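Local coordinates for protein VP5 (Halorubrum pleomorphic virus 2, PDB 6QGI) that probably serves as the envelope spike of a haloarchaeal pleomorphic virus and drives fusion of the viral membrane with that of its host, at residues A[271-276]-A[484-489]. Sequence-based numbering, arbitrary orientation.
Sequences RERAAM and QQNKEL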
ATOM      1  N   ARG A 271     -16.523   8.844  -1.344  1.00 29.73           N
ATOM      2  CA  ARG A 271     -15.575   8.882  -2.462  1.00 28.46           C
ATOM      3  C   ARG A 271     -15.290  10.341  -2.859  1.00 33.29           C
ATOM      4  O   ARG A 271     -14.123  10.715  -2.934  1.00 32.95           O
ATOM      5  CB  ARG A 271     -16.134   8.079  -3.655  1.00 25.84           C
ATOM      6  CG  ARG A 271     -15.209   8.002  -4.859  1.00 29.59           C
ATOM      7  CD  ARG A 271     -15.987   7.987  -6.160  1.00 41.33           C
ATOM      8  NE  ARG A 271     -15.095   7.779  -7.302  1.00 48.75           N
ATOM      9  CZ  ARG A 271     -15.487   7.655  -8.568  1.00 61.03           C
ATOM     10  NH1 ARG A 271     -16.776   7.726  -8.879  1.00 49.93           N
ATOM     11  NH2 ARG A 271     -14.598   7.456  -9.529  1.00 46.02           N
ATOM     12  N   GLU A 272     -16.350  11.166  -3.075  1.00 30.73           N
ATOM     13  CA  GLU A 272     -16.238  12.586  -3.437  1.00 31.20           C
ATOM     14  C   GLU A 272     -15.480  13.377  -2.356  1.00 34.89           C
ATOM     15  O   GLU A 272     -14.575  14.134  -2.701  1.00 34.41           O
ATOM     16  CB  GLU A 272     -17.622  13.202  -3.677  1.00 33.51           C
ATOM     17  CG  GLU A 272     -17.597  14.606  -4.266  1.00 48.49           C
ATOM     18  CD  GLU A 272     -18.944  15.297  -4.415  1.00 85.32           C
ATOM     19  OE1 GLU A 272     -19.989  14.648  -4.178  1.00 82.90           O
ATOM     20  OE2 GLU A 272     -18.951  16.498  -4.771  1.00 86.39           O
ATOM     21  N   ARG A 273     -15.833  13.181  -1.064  1.00 31.18           N
ATOM     22  CA  ARG A 273     -15.187  13.833   0.081  1.00 31.28           C
ATOM     23  C   ARG A 273     -13.674  13.529   0.104  1.00 34.16           C
ATOM     24  O   ARG A 273     -12.878  14.455   0.281  1.00 34.42           O
ATOM     25  CB  ARG A 273     -15.850  13.398   1.398  1.00 32.39           C
ATOM     26  CG  ARG A 273     -15.542  14.316   2.577  1.00 47.01           C
ATOM     27  CD  ARG A 273     -16.127  13.801   3.880  1.00 63.69           C
ATOM     28  NE  ARG A 273     -17.571  14.036   3.977  1.00 77.13           N
ATOM     29  CZ  ARG A 273     -18.121  15.063   4.619  1.00 94.12           C
ATOM     30  NH1 ARG A 273     -17.364  15.957   5.240  1.00 81.73           N
ATOM     31  NH2 ARG A 273     -19.442  15.197   4.649  1.00 82.95           N
ATOM     32  N   ALA A 274     -13.282  12.250  -0.119  1.00 28.94           N
ATOM     33  CA  ALA A 274     -11.876  11.827  -0.160  1.00 27.74           C
ATOM     34  C   ALA A 274     -11.133  12.414  -1.374  1.00 31.88           C
ATOM     35  O   ALA A 274      -9.942  12.703  -1.270  1.00 30.80           O
ATOM     36  CB  ALA A 274     -11.780  10.314  -0.175  1.00 27.54           C
ATOM     37  N   ALA A 275     -11.838  12.597  -2.512  1.00 30.19           N
ATOM     38  CA  ALA A 275     -11.299  13.184  -3.745  1.00 30.61           C
ATOM     39  C   ALA A 275     -11.015  14.669  -3.552  1.00 37.75           C
ATOM     40  O   ALA A 275     -10.033  15.188  -4.086  1.00 36.98           O
ATOM     41  CB  ALA A 275     -12.281  12.987  -4.889  1.00 31.15           C
ATOM     42  N   MET A 276     -11.891  15.341  -2.777  1.00 37.91           N
ATOM     43  CA  MET A 276     -11.828  16.763  -2.432  1.00 40.07           C
ATOM     44  C   MET A 276     -10.654  17.022  -1.490  1.00 43.78           C
ATOM     45  O   MET A 276      -9.933  18.005  -1.671  1.00 44.01           O
ATOM     46  CB  MET A 276     -13.147  17.218  -1.785  1.00 43.81           C
ATOM     47  CG  MET A 276     -14.325  17.256  -2.744  1.00 48.71           C
ATOM     48  SD  MET A 276     -15.923  17.462  -1.899  1.00 54.95           S
ATOM     49  CE  MET A 276     -15.850  19.144  -1.494  1.00 53.06           C
ATOM     50  N   GLN A 484     -23.746  10.808   7.450  1.00 31.22           N
ATOM     51  CA  GLN A 484     -23.383  11.255   8.792  1.00 32.10           C
ATOM     52  C   GLN A 484     -22.211  10.463   9.359  1.00 36.14           C
ATOM     53  O   GLN A 484     -21.288  11.091   9.880  1.00 35.80           O
ATOM     54  CB  GLN A 484     -24.585  11.215   9.750  1.00 34.88           C
ATOM     55  CG  GLN A 484     -24.407  12.033  11.043  1.00 51.50           C
ATOM     56  CD  GLN A 484     -23.884  13.446  10.847  1.00 71.49           C
ATOM     57  OE1 GLN A 484     -22.858  13.835  11.415  1.00 66.98           O
ATOM     58  NE2 GLN A 484     -24.574  14.249  10.044  1.00 64.26           N
ATOM     59  N   GLN A 485     -22.225   9.109   9.236  1.00 32.53           N
ATOM     60  CA  GLN A 485     -21.146   8.236   9.729  1.00 31.98           C
ATOM     61  C   GLN A 485     -19.807   8.582   9.082  1.00 36.62           C
ATOM     62  O   GLN A 485     -18.771   8.528   9.751  1.00 36.54           O
ATOM     63  CB  GLN A 485     -21.467   6.755   9.493  1.00 32.54           C
ATOM     64  CG  GLN A 485     -22.399   6.152  10.540  1.00 44.58           C
ATOM     65  CD  GLN A 485     -23.146   4.933  10.050  1.00 61.90           C
ATOM     66  OE1 GLN A 485     -23.058   4.527   8.885  1.00 55.28           O
ATOM     67  NE2 GLN A 485     -23.918   4.323  10.935  1.00 56.00           N
ATOM     68  N   ASN A 486     -19.835   8.959   7.789  1.00 33.00           N
ATOM     69  CA  ASN A 486     -18.650   9.347   7.032  1.00 32.18           C
ATOM     70  C   ASN A 486     -18.128  10.702   7.513  1.00 37.17           C
ATOM     71  O   ASN A 486     -16.923  10.847   7.726  1.00 35.88           O
ATOM     72  CB  ASN A 486     -18.965   9.383   5.531  1.00 32.05           C
ATOM     73  CG  ASN A 486     -17.814   9.837   4.669  1.00 43.94           C
ATOM     74  OD1 ASN A 486     -17.851  10.921   4.076  1.00 36.83           O
ATOM     75  ND2 ASN A 486     -16.763   9.027   4.588  1.00 31.51           N
ATOM     76  N   LYS A 487     -19.040  11.680   7.694  1.00 35.70           N
ATOM     77  CA  LYS A 487     -18.733  13.038   8.151  1.00 36.68           C
ATOM     78  C   LYS A 487     -18.110  13.029   9.557  1.00 41.65           C
ATOM     79  O   LYS A 487     -17.138  13.754   9.778  1.00 41.34           O
ATOM     80  CB  LYS A 487     -20.005  13.907   8.132  1.00 40.25           C
ATOM     81  CG  LYS A 487     -19.745  15.407   8.241  1.00 56.80           C
ATOM     82  CD  LYS A 487     -20.932  16.133   8.867  1.00 68.92           C
ATOM     83  CE  LYS A 487     -20.599  17.561   9.230  1.00 78.91           C
ATOM     84  NZ  LYS A 487     -21.633  18.162  10.111  1.00 88.05           N
ATOM     85  N   GLU A 488     -18.650  12.208  10.493  1.00 39.02           N
ATOM     86  CA  GLU A 488     -18.146  12.148  11.867  1.00 40.09           C
ATOM     87  C   GLU A 488     -16.821  11.407  11.957  1.00 42.69           C
ATOM     88  O   GLU A 488     -16.030  11.749  12.827  1.00 42.99           O
ATOM     89  CB  GLU A 488     -19.174  11.585  12.870  1.00 42.91           C
ATOM     90  CG  GLU A 488     -19.646  10.154  12.649  1.00 56.84           C
ATOM     91  CD  GLU A 488     -20.918   9.764  13.387  1.00 85.71           C
ATOM     92  OE1 GLU A 488     -21.534  10.637  14.042  1.00 85.97           O
ATOM     93  OE2 GLU A 488     -21.305   8.576  13.298  1.00 80.25           O
ATOM     94  N   LEU A 489     -16.553  10.439  11.054  1.00 37.54           N
ATOM     95  CA  LEU A 489     -15.272   9.726  11.028  1.00 36.17           C
ATOM     96  C   LEU A 489     -14.163  10.638  10.503  1.00 40.35           C
ATOM     97  O   LEU A 489     -13.051  10.611  11.032  1.00 40.85           O
ATOM     98  CB  LEU A 489     -15.339   8.444  10.186  1.00 34.81           C
ATOM     99  CG  LEU A 489     -15.801   7.170  10.896  1.00 39.35           C
ATOM    100  CD1 LEU A 489     -15.967   6.033   9.906  1.00 38.23           C
ATOM    101  CD2 LEU A 489     -14.831   6.759  12.003  1.00 41.61           C
TER
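R273 reaches across from helix 270-279 and lays its guanidinium over the start of the K487 side chain on helix 476-496. One face of that flat group looks onto the K487 backbone, with CA of K487 4.1 Å above the plane and over its centre. NH2 of R273 comes within 3.6 Å of CG of K487, so the touch is made with aliphatic carbon and not with the lysine charge. The R273 chain leaves its helix with CG anti to the backbone N and runs straight as far as CD; the bend at chi3 (-77°) then redirects its end, and chi4 (-97°) turns the plane so that one face lies over CA of K487.

N486, one residue before K487 on the same helix, meets the arginine too, and the two side chains run antiparallel alongside one another. Its OD1 lies 3.1 Å from NE of R273 and 3.4 Å from CD of the same residue, while the amide and guanidinium planes stand 66° apart. A short, neutral side chain suits this buried place, because it can lie alongside the arginine chain and bring its carbonyl oxygen near NE and CD. N486 also packs on I291 and A274 on D289 and A292, so helix 285-292 touches both helices.

K487 carries its amine off in another direction, leaving NZ 6.6 Å from NH2 of R273, and the amine forms a long, weak ion pair with E491. The backbones remain well apart, 8.9 Å between CA of R273 and CA of K487, and the gap is spanned chiefly by the R273 side chain. With two like charges held apart and an amide oxygen close to the guanidinium, which probably eases its positive charge, the chemistry implies a modest, largely arginine-borne link between the last helix modelled in the chain and a short helix of the N-terminal region.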